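PDB 5HX0: sialidase domain-containing protein from Dyadobacter fermentans, which is of unknown function but carries a sialidase-type BNR-repeat beta-propeller domain, and so may act on or bind a glycan. Local coordinates for residues Ala59-Leu73 / Trp370-Tyr384. Residues are numbered along the deposited sequence; the frame is centred on the assembly and turned at random. Where two conformers were deposited one is given.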
ATOM      1  N   ALA A  59       3.798   2.851  14.912  1.00  9.97           N
ATOM      2  CA  ALA A  59       2.988   3.208  16.076  1.00 10.65           C
ATOM      3  C   ALA A  59       1.728   2.353  16.165  1.00 12.21           C
ATOM      4  O   ALA A  59       1.335   1.681  15.216  1.00  8.31           O
ATOM      5  CB  ALA A  59       2.619   4.699  16.040  1.00  9.56           C
ATOM      6  N   PHE A  60       1.083   2.413  17.341  1.00 10.57           N
ATOM      7  CA  PHE A  60      -0.253   1.871  17.590  1.00 10.42           C
ATOM      8  C   PHE A  60      -0.291   0.353  17.396  1.00  9.31           C
ATOM      9  O   PHE A  60      -0.960  -0.137  16.471  1.00 11.60           O
ATOM     10  CB  PHE A  60      -1.283   2.558  16.657  1.00 11.22           C
ATOM     11  CG  PHE A  60      -1.084   4.073  16.541  1.00 10.04           C
ATOM     12  CD1 PHE A  60      -1.010   4.864  17.689  1.00 11.64           C
ATOM     13  CD2 PHE A  60      -0.955   4.679  15.301  1.00 12.61           C
ATOM     14  CE1 PHE A  60      -0.804   6.258  17.606  1.00 13.65           C
ATOM     15  CE2 PHE A  60      -0.740   6.078  15.198  1.00 14.70           C
ATOM     16  CZ  PHE A  60      -0.678   6.864  16.354  1.00 12.86           C
ATOM     17  N   PRO A  61       0.401  -0.426  18.222  1.00 10.78           N
ATOM     18  CA  PRO A  61       0.439  -1.879  17.998  1.00 10.46           C
ATOM     19  C   PRO A  61      -0.747  -2.621  18.604  1.00  9.77           C
ATOM     20  O   PRO A  61      -1.390  -2.176  19.565  1.00  9.98           O
ATOM     21  CB  PRO A  61       1.740  -2.297  18.690  1.00 10.34           C
ATOM     22  CG  PRO A  61       1.778  -1.341  19.931  1.00 10.76           C
ATOM     23  CD  PRO A  61       1.232  -0.018  19.385  1.00 10.84           C
ATOM     24  N   SER A  62      -1.061  -3.768  18.003  0.69 10.06           N
ATOM     25  CA  SER A  62      -1.845  -4.788  18.684  0.69 10.74           C
ATOM     26  C   SER A  62      -1.170  -6.123  18.413  0.69 12.11           C
ATOM     27  O   SER A  62      -0.386  -6.262  17.470  0.69 11.33           O
ATOM     28  CB  SER A  62      -3.320  -4.793  18.249  0.69  9.15           C
ATOM     29  OG  SER A  62      -3.460  -5.137  16.895  0.69  9.28           O
ATOM     30  N   VAL A  63      -1.452  -7.105  19.259  1.00 10.91           N
ATOM     31  CA  VAL A  63      -0.686  -8.351  19.194  1.00 14.06           C
ATOM     32  C   VAL A  63      -1.524  -9.523  19.691  1.00 15.76           C
ATOM     33  O   VAL A  63      -2.316  -9.397  20.636  1.00 12.55           O
ATOM     34  CB  VAL A  63       0.652  -8.190  19.963  1.00 12.79           C
ATOM     35  CG1 VAL A  63       0.409  -7.740  21.417  1.00  9.81           C
ATOM     36  CG2 VAL A  63       1.460  -9.473  19.935  1.00 10.66           C
ATOM     37  N   ILE A  64      -1.365 -10.666  19.009  1.00 11.52           N
ATOM     38  CA  ILE A  64      -2.020 -11.931  19.347  1.00  9.79           C
ATOM     39  C   ILE A  64      -0.940 -13.008  19.352  1.00 13.71           C
ATOM     40  O   ILE A  64       0.169 -12.796  18.863  1.00 11.44           O
ATOM     41  CB  ILE A  64      -3.128 -12.290  18.340  1.00 12.09           C
ATOM     42  CG1 ILE A  64      -2.482 -12.384  16.948  1.00 11.12           C
ATOM     43  CG2 ILE A  64      -4.244 -11.203  18.338  1.00 13.22           C
ATOM     44  CD1 ILE A  64      -3.295 -13.088  15.918  1.00 17.93           C
ATOM     45  N   LYS A  65      -1.264 -14.167  19.919  1.00 11.50           N
ATOM     46  CA  LYS A  65      -0.394 -15.342  19.819  1.00  9.74           C
ATOM     47  C   LYS A  65      -1.221 -16.495  19.267  1.00 11.92           C
ATOM     48  O   LYS A  65      -2.243 -16.855  19.853  1.00 11.60           O
ATOM     49  CB  LYS A  65       0.229 -15.721  21.173  1.00 11.24           C
ATOM     50  CG  LYS A  65       1.165 -16.930  21.064  1.00 16.38           C
ATOM     51  CD  LYS A  65       1.853 -17.275  22.397  1.00 29.64           C
ATOM     52  CE  LYS A  65       0.961 -18.101  23.331  1.00 50.21           C
ATOM     53  NZ  LYS A  65      -0.081 -17.332  24.096  1.00 54.51           N
ATOM     54  N   LYS A  66      -0.800 -17.054  18.132  1.00  8.33           N
ATOM     55  CA  LYS A  66      -1.595 -18.089  17.483  1.00 12.87           C
ATOM     56  C   LYS A  66      -1.414 -19.430  18.184  1.00 13.40           C
ATOM     57  O   LYS A  66      -0.478 -19.629  18.959  1.00 12.66           O
ATOM     58  CB  LYS A  66      -1.201 -18.230  16.014  1.00 12.91           C
ATOM     59  CG  LYS A  66      -1.358 -16.935  15.236  1.00  9.32           C
ATOM     60  CD  LYS A  66      -1.437 -17.211  13.730  1.00 15.10           C
ATOM     61  CE  LYS A  66      -0.142 -17.728  13.204  1.00 14.59           C
ATOM     62  NZ  LYS A  66      -0.256 -18.099  11.750  1.00 19.66           N
ATOM     63  N   LYS A  67      -2.329 -20.359  17.884  1.00 13.09           N
ATOM     64  CA  LYS A  67      -2.262 -21.693  18.481  1.00 12.41           C
ATOM     65  C   LYS A  67      -0.933 -22.378  18.170  1.00 13.89           C
ATOM     66  O   LYS A  67      -0.404 -23.114  19.011  1.00 15.48           O
ATOM     67  CB  LYS A  67      -3.446 -22.533  17.980  1.00 15.27           C
ATOM     68  CG  LYS A  67      -3.653 -23.877  18.709  1.00 17.92           C
ATOM     69  CD  LYS A  67      -4.368 -23.705  20.051  1.00 19.23           C
ATOM     70  CE  LYS A  67      -4.875 -25.073  20.598  1.00 14.23           C
ATOM     71  NZ  LYS A  67      -5.615 -24.853  21.915  1.00 13.94           N
ATOM     72  N   ASN A  68      -0.335 -22.089  17.000  1.00 12.91           N
ATOM     73  CA  ASN A  68       0.946 -22.700  16.652  1.00  9.82           C
ATOM     74  C   ASN A  68       2.145 -22.021  17.304  1.00 16.57           C
ATOM     75  O   ASN A  68       3.278 -22.372  16.970  1.00 16.35           O
ATOM     76  CB  ASN A  68       1.131 -22.725  15.129  1.00 11.54           C
ATOM     77  CG  ASN A  68       1.338 -21.343  14.529  1.00 17.21           C
ATOM     78  OD1 ASN A  68       1.429 -20.332  15.224  1.00 12.40           O
ATOM     79  ND2 ASN A  68       1.426 -21.305  13.217  1.00 20.47           N
ATOM     80  N   GLY A  69       1.938 -21.075  18.213  1.00 10.97           N
ATOM     81  CA  GLY A  69       3.027 -20.462  18.944  1.00 12.98           C
ATOM     82  C   GLY A  69       3.533 -19.152  18.362  1.00 14.55           C
ATOM     83  O   GLY A  69       4.284 -18.438  19.039  1.00 16.66           O
ATOM     84  N   GLU A  70       3.141 -18.814  17.134  1.00 13.50           N
ATOM     85  CA  GLU A  70       3.634 -17.599  16.501  1.00 10.36           C
ATOM     86  C   GLU A  70       2.920 -16.384  17.074  1.00 13.35           C
ATOM     87  O   GLU A  70       1.690 -16.318  17.075  1.00 14.80           O
ATOM     88  CB  GLU A  70       3.433 -17.669  14.988  1.00 11.78           C
ATOM     89  CG  GLU A  70       4.024 -16.471  14.248  1.00 15.17           C
ATOM     90  CD  GLU A  70       3.995 -16.701  12.741  1.00 23.89           C
ATOM     91  OE1 GLU A  70       2.953 -16.423  12.111  1.00 25.49           O
ATOM     92  OE2 GLU A  70       5.005 -17.192  12.198  1.00 36.29           O
ATOM     93  N   ILE A  71       3.699 -15.420  17.560  1.00 10.80           N
ATOM     94  CA  ILE A  71       3.180 -14.140  18.007  1.00  9.87           C
ATOM     95  C   ILE A  71       3.151 -13.200  16.810  1.00 13.86           C
ATOM     96  O   ILE A  71       4.163 -13.025  16.121  1.00 13.59           O
ATOM     97  CB  ILE A  71       4.064 -13.574  19.132  1.00 11.87           C
ATOM     98  CG1 ILE A  71       4.178 -14.589  20.278  1.00 14.94           C
ATOM     99  CG2 ILE A  71       3.536 -12.211  19.621  1.00 10.15           C
ATOM    100  CD1 ILE A  71       5.412 -14.363  21.140  1.00 15.56           C
ATOM    101  N   VAL A  72       1.997 -12.598  16.548  1.00 10.47           N
ATOM    102  CA  VAL A  72       1.825 -11.701  15.408  1.00 10.60           C
ATOM    103  C   VAL A  72       1.487 -10.325  15.957  1.00 11.21           C
ATOM    104  O   VAL A  72       0.457 -10.159  16.619  1.00  9.93           O
ATOM    105  CB  VAL A  72       0.714 -12.182  14.463  1.00 13.55           C
ATOM    106  CG1 VAL A  72       0.641 -11.234  13.231  1.00 11.30           C
ATOM    107  CG2 VAL A  72       0.955 -13.617  14.044  1.00 13.63           C
ATOM    108  N   LEU A  73       2.325  -9.330  15.671  1.00 10.75           N
ATOM    109  CA  LEU A  73       2.065  -7.968  16.130  1.00  9.59           C
ATOM    110  C   LEU A  73       1.847  -7.057  14.926  1.00 11.44           C
ATOM    111  O   LEU A  73       2.729  -6.934  14.064  1.00 12.60           O
ATOM    112  CB  LEU A  73       3.203  -7.452  17.022  1.00  7.33           C
ATOM    113  CG  LEU A  73       3.092  -6.012  17.565  1.00  9.56           C
ATOM    114  CD1 LEU A  73       3.910  -5.876  18.864  1.00 10.36           C
ATOM    115  CD2 LEU A  73       3.567  -4.957  16.572  1.00  8.35           C
ATOM    116  N   TRP A 370      -0.539  -2.823  24.390  1.00  8.84           N
ATOM    117  CA  TRP A 370      -1.367  -3.978  24.069  1.00  8.20           C
ATOM    118  C   TRP A 370      -0.616  -5.213  24.543  1.00 10.04           C
ATOM    119  O   TRP A 370       0.524  -5.437  24.121  1.00 11.67           O
ATOM    120  CB  TRP A 370      -1.639  -4.036  22.551  1.00  8.29           C
ATOM    121  CG  TRP A 370      -2.799  -4.909  22.149  1.00  9.19           C
ATOM    122  CD1 TRP A 370      -2.897  -6.267  22.273  1.00  8.77           C
ATOM    123  CD2 TRP A 370      -4.021  -4.468  21.549  1.00  7.71           C
ATOM    124  NE1 TRP A 370      -4.123  -6.705  21.770  1.00 10.91           N
ATOM    125  CE2 TRP A 370      -4.822  -5.610  21.322  1.00  9.15           C
ATOM    126  CE3 TRP A 370      -4.505  -3.214  21.154  1.00 12.13           C
ATOM    127  CZ2 TRP A 370      -6.085  -5.529  20.712  1.00 11.67           C
ATOM    128  CZ3 TRP A 370      -5.747  -3.140  20.564  1.00 10.77           C
ATOM    129  CH2 TRP A 370      -6.525  -4.285  20.345  1.00 11.67           C
ATOM    130  N   ALA A 371      -1.228  -6.000  25.426  1.00 10.01           N
ATOM    131  CA  ALA A 371      -0.529  -7.110  26.062  1.00 14.09           C
ATOM    132  C   ALA A 371      -0.962  -8.446  25.474  1.00  7.56           C
ATOM    133  O   ALA A 371      -2.088  -8.601  24.988  1.00 15.09           O
ATOM    134  CB  ALA A 371      -0.759  -7.117  27.574  1.00 13.56           C
ATOM    135  N   VAL A 372      -0.062  -9.422  25.548  1.00 11.75           N
ATOM    136  CA  VAL A 372      -0.349 -10.785  25.113  1.00 12.74           C
ATOM    137  C   VAL A 372       0.337 -11.748  26.070  1.00 14.69           C
ATOM    138  O   VAL A 372       1.440 -11.480  26.560  1.00 15.80           O
ATOM    139  CB  VAL A 372       0.101 -11.015  23.647  1.00 11.94           C
ATOM    140  CG1 VAL A 372       1.590 -10.796  23.521  1.00 13.57           C
ATOM    141  CG2 VAL A 372      -0.290 -12.427  23.195  1.00 17.71           C
ATOM    142  N   GLN A 373      -0.319 -12.869  26.350  1.00 12.77           N
ATOM    143  CA  GLN A 373       0.257 -13.884  27.228  1.00 18.78           C
ATOM    144  C   GLN A 373       1.313 -14.653  26.444  1.00 20.84           C
ATOM    145  O   GLN A 373       1.013 -15.202  25.379  1.00 21.55           O
ATOM    146  CB  GLN A 373      -0.832 -14.826  27.737  1.00 14.58           C
ATOM    147  CG  GLN A 373      -0.422 -15.680  28.935  1.00 17.11           C
ATOM    148  CD  GLN A 373      -0.456 -14.888  30.226  1.00 21.40           C
ATOM    149  OE1 GLN A 373      -1.379 -14.102  30.456  1.00 21.71           O
ATOM    150  NE2 GLN A 373       0.562 -15.070  31.065  1.00 23.72           N
ATOM    151  N   LEU A 374       2.539 -14.688  26.958  1.00 15.13           N
ATOM    152  CA  LEU A 374       3.591 -15.475  26.317  1.00 22.06           C
ATOM    153  C   LEU A 374       3.528 -16.944  26.729  1.00 28.61           C
ATOM    154  O   LEU A 374       3.607 -17.846  25.884  1.00 30.70           O
ATOM    155  CB  LEU A 374       4.966 -14.883  26.654  1.00 18.27           C
ATOM    156  CG  LEU A 374       5.218 -13.495  26.074  1.00 18.99           C
ATOM    157  CD1 LEU A 374       6.624 -12.984  26.447  1.00 20.36           C
ATOM    158  CD2 LEU A 374       5.004 -13.496  24.569  1.00 16.72           C
ATOM    159  N   ASP A 375       3.421 -17.195  28.024  1.00 24.51           N
ATOM    160  CA  ASP A 375       3.213 -18.523  28.580  1.00 27.81           C
ATOM    161  C   ASP A 375       2.558 -18.334  29.944  1.00 25.62           C
ATOM    162  O   ASP A 375       2.152 -17.220  30.301  1.00 24.41           O
ATOM    163  CB  ASP A 375       4.521 -19.320  28.648  1.00 22.99           C
ATOM    164  CG  ASP A 375       5.578 -18.668  29.515  1.00 30.16           C
ATOM    165  OD1 ASP A 375       5.251 -17.987  30.517  1.00 36.34           O
ATOM    166  OD2 ASP A 375       6.763 -18.866  29.195  1.00 39.84           O
ATOM    167  N   LYS A 376       2.481 -19.419  30.721  1.00 25.30           N
ATOM    168  CA  LYS A 376       1.730 -19.370  31.975  1.00 28.48           C
ATOM    169  C   LYS A 376       2.219 -18.260  32.897  1.00 24.40           C
ATOM    170  O   LYS A 376       1.420 -17.670  33.629  1.00 27.32           O
ATOM    171  CB  LYS A 376       1.810 -20.721  32.693  1.00 30.35           C
ATOM    172  N   ASN A 377       3.511 -17.944  32.883  1.00 18.89           N
ATOM    173  CA  ASN A 377       4.020 -16.985  33.853  1.00 29.99           C
ATOM    174  C   ASN A 377       4.536 -15.674  33.271  1.00 26.50           C
ATOM    175  O   ASN A 377       5.016 -14.831  34.037  1.00 27.55           O
ATOM    176  CB  ASN A 377       5.111 -17.647  34.697  1.00 40.87           C
ATOM    177  CG  ASN A 377       4.527 -18.584  35.740  1.00 49.72           C
ATOM    178  OD1 ASN A 377       4.795 -19.784  35.733  1.00 56.66           O
ATOM    179  ND2 ASN A 377       3.700 -18.040  36.631  1.00 47.42           N
ATOM    180  N   ARG A 378       4.436 -15.454  31.963  1.00 26.74           N
ATOM    181  CA  ARG A 378       4.989 -14.242  31.383  1.00 24.44           C
ATOM    182  C   ARG A 378       4.022 -13.598  30.403  1.00 16.53           C
ATOM    183  O   ARG A 378       3.324 -14.288  29.646  1.00 18.20           O
ATOM    184  CB  ARG A 378       6.320 -14.526  30.695  1.00 29.49           C
ATOM    185  CG  ARG A 378       7.417 -14.764  31.723  1.00 37.17           C
ATOM    186  CD  ARG A 378       8.748 -14.912  31.081  1.00 37.19           C
ATOM    187  NE  ARG A 378       9.818 -14.959  32.066  1.00 47.77           N
ATOM    188  CZ  ARG A 378      11.103 -14.776  31.770  1.00 56.51           C
ATOM    189  NH1 ARG A 378      11.460 -14.528  30.512  1.00 53.10           N
ATOM    190  NH2 ARG A 378      12.025 -14.830  32.729  1.00 54.61           N
ATOM    191  N   VAL A 379       4.018 -12.261  30.426  1.00 16.38           N
ATOM    192  CA  VAL A 379       3.196 -11.419  29.561  1.00 14.35           C
ATOM    193  C   VAL A 379       4.107 -10.438  28.838  1.00 14.32           C
ATOM    194  O   VAL A 379       5.003  -9.846  29.448  1.00 17.31           O
ATOM    195  CB  VAL A 379       2.145 -10.642  30.383  1.00 16.45           C
ATOM    196  CG1 VAL A 379       1.456  -9.595  29.526  1.00 14.06           C
ATOM    197  CG2 VAL A 379       1.118 -11.590  31.000  1.00 22.02           C
ATOM    198  N   LEU A 380       3.852 -10.225  27.550  1.00 16.79           N
ATOM    199  CA  LEU A 380       4.484  -9.135  26.808  1.00 15.24           C
ATOM    200  C   LEU A 380       3.518  -7.962  26.746  1.00 13.25           C
ATOM    201  O   LEU A 380       2.395  -8.104  26.253  1.00 14.34           O
ATOM    202  CB  LEU A 380       4.857  -9.577  25.393  1.00 13.71           C
ATOM    203  CG  LEU A 380       5.259  -8.450  24.443  1.00 14.12           C
ATOM    204  CD1 LEU A 380       6.585  -7.855  24.888  1.00 15.01           C
ATOM    205  CD2 LEU A 380       5.334  -8.956  23.012  1.00 12.30           C
ATOM    206  N   VAL A 381       3.925  -6.820  27.279  1.00 11.81           N
ATOM    207  CA  VAL A 381       3.170  -5.580  27.094  1.00 11.28           C
ATOM    208  C   VAL A 381       3.869  -4.844  25.959  1.00 12.00           C
ATOM    209  O   VAL A 381       4.941  -4.268  26.153  1.00 14.16           O
ATOM    210  CB  VAL A 381       3.122  -4.731  28.367  1.00 13.44           C
ATOM    211  CG1 VAL A 381       2.263  -3.472  28.117  1.00 11.66           C
ATOM    212  CG2 VAL A 381       2.600  -5.562  29.550  1.00 13.18           C
ATOM    213  N   SER A 382       3.280  -4.876  24.763  1.00  7.72           N
ATOM    214  CA  SER A 382       3.823  -4.082  23.676  1.00  7.32           C
ATOM    215  C   SER A 382       3.234  -2.673  23.701  1.00  9.26           C
ATOM    216  O   SER A 382       2.199  -2.416  24.318  1.00 11.98           O
ATOM    217  CB  SER A 382       3.529  -4.743  22.316  1.00  9.63           C
ATOM    218  OG  SER A 382       2.159  -4.551  21.959  1.00  9.33           O
ATOM    219  N   TYR A 383       3.914  -1.752  23.021  1.00  8.90           N
ATOM    220  CA  TYR A 383       3.498  -0.355  22.920  1.00  7.56           C
ATOM    221  C   TYR A 383       4.368   0.275  21.847  1.00 11.71           C
ATOM    222  O   TYR A 383       5.299  -0.357  21.347  1.00 12.01           O
ATOM    223  CB  TYR A 383       3.622   0.400  24.261  1.00  7.93           C
ATOM    224  CG  TYR A 383       4.875   0.065  25.041  1.00 12.28           C
ATOM    225  CD1 TYR A 383       6.081   0.726  24.786  1.00 13.11           C
ATOM    226  CD2 TYR A 383       4.859  -0.933  26.023  1.00 17.24           C
ATOM    227  CE1 TYR A 383       7.236   0.408  25.501  1.00 13.16           C
ATOM    228  CE2 TYR A 383       6.013  -1.244  26.747  1.00 15.11           C
ATOM    229  CZ  TYR A 383       7.191  -0.580  26.467  1.00 12.99           C
ATOM    230  OH  TYR A 383       8.324  -0.897  27.173  1.00 15.21           O
ATOM    231  N   TYR A 384       4.043   1.509  21.455  1.00  7.06           N
ATOM    232  CA  TYR A 384       5.017   2.243  20.667  1.00  9.34           C
ATOM    233  C   TYR A 384       5.637   3.315  21.548  1.00 16.12           C
ATOM    234  O   TYR A 384       5.124   3.651  22.628  1.00 10.25           O
ATOM    235  CB  TYR A 384       4.434   2.818  19.351  1.00  9.09           C
ATOM    236  CG  TYR A 384       3.694   4.148  19.441  1.00  9.22           C
ATOM    237  CD1 TYR A 384       2.419   4.216  19.991  1.00 12.21           C
ATOM    238  CD2 TYR A 384       4.257   5.329  18.919  1.00  7.61           C
ATOM    239  CE1 TYR A 384       1.712   5.438  20.056  1.00 13.57           C
ATOM    240  CE2 TYR A 384       3.557   6.564  18.988  1.00 10.51           C
ATOM    241  CZ  TYR A 384       2.277   6.597  19.557  1.00 10.40           C
ATOM    242  OH  TYR A 384       1.564   7.794  19.640  1.00 13.34           O
TER
HETATM  243  O   HOH W   1      -3.511  -9.908  23.052  1.00 16.74           O
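W370 lies with one face of its indole over S62. The CB of S62 stands 3.4 Å from the centroid of the six-membered ring of W370, a CH-pi contact 11° off the ring normal. S62 OG takes no part in it and is hydrogen-bonded to P127 and L129. A second CH-pi contact forms at Y384. There A59 CB lies over the ring face, 3.5 Å from its centroid. CG of Y384 sits between the backbone N and the carbonyl carbon (chi1 83°), a torsion that helps place the ring over A59 CB and alongside F60, with the two ring planes at 66°. The Y384 hydroxyl bonds to D365. Between the W370 and Y384 contacts, P61 CG packs on the backbone of Y383. V63 and V372 cross at about a right angle, with V63 CG2 3.8 Å from V372 CG1. V63 CG1 packs near S382 OG, which donates in the carbonyl plane to a lone pair of W370 O. A water donates to both V63 O and A371 O, at 2.7 Å from each oxygen. Farther along, I71 CD1 meets L374 CD2 at 3.6 Å. The K65 chain bends at chi3 and chi4, and its NZ donates a hydrogen bond to Q373 O at 2.7 Å, tilted from the carbonyl plane. The two strand pairs belong to neighbouring antiparallel sheets, consistent with adjacent blades of a beta-propeller. The two sheets therefore meet through a buried, largely apolar face, with polar links at one water and at the partly exposed K65.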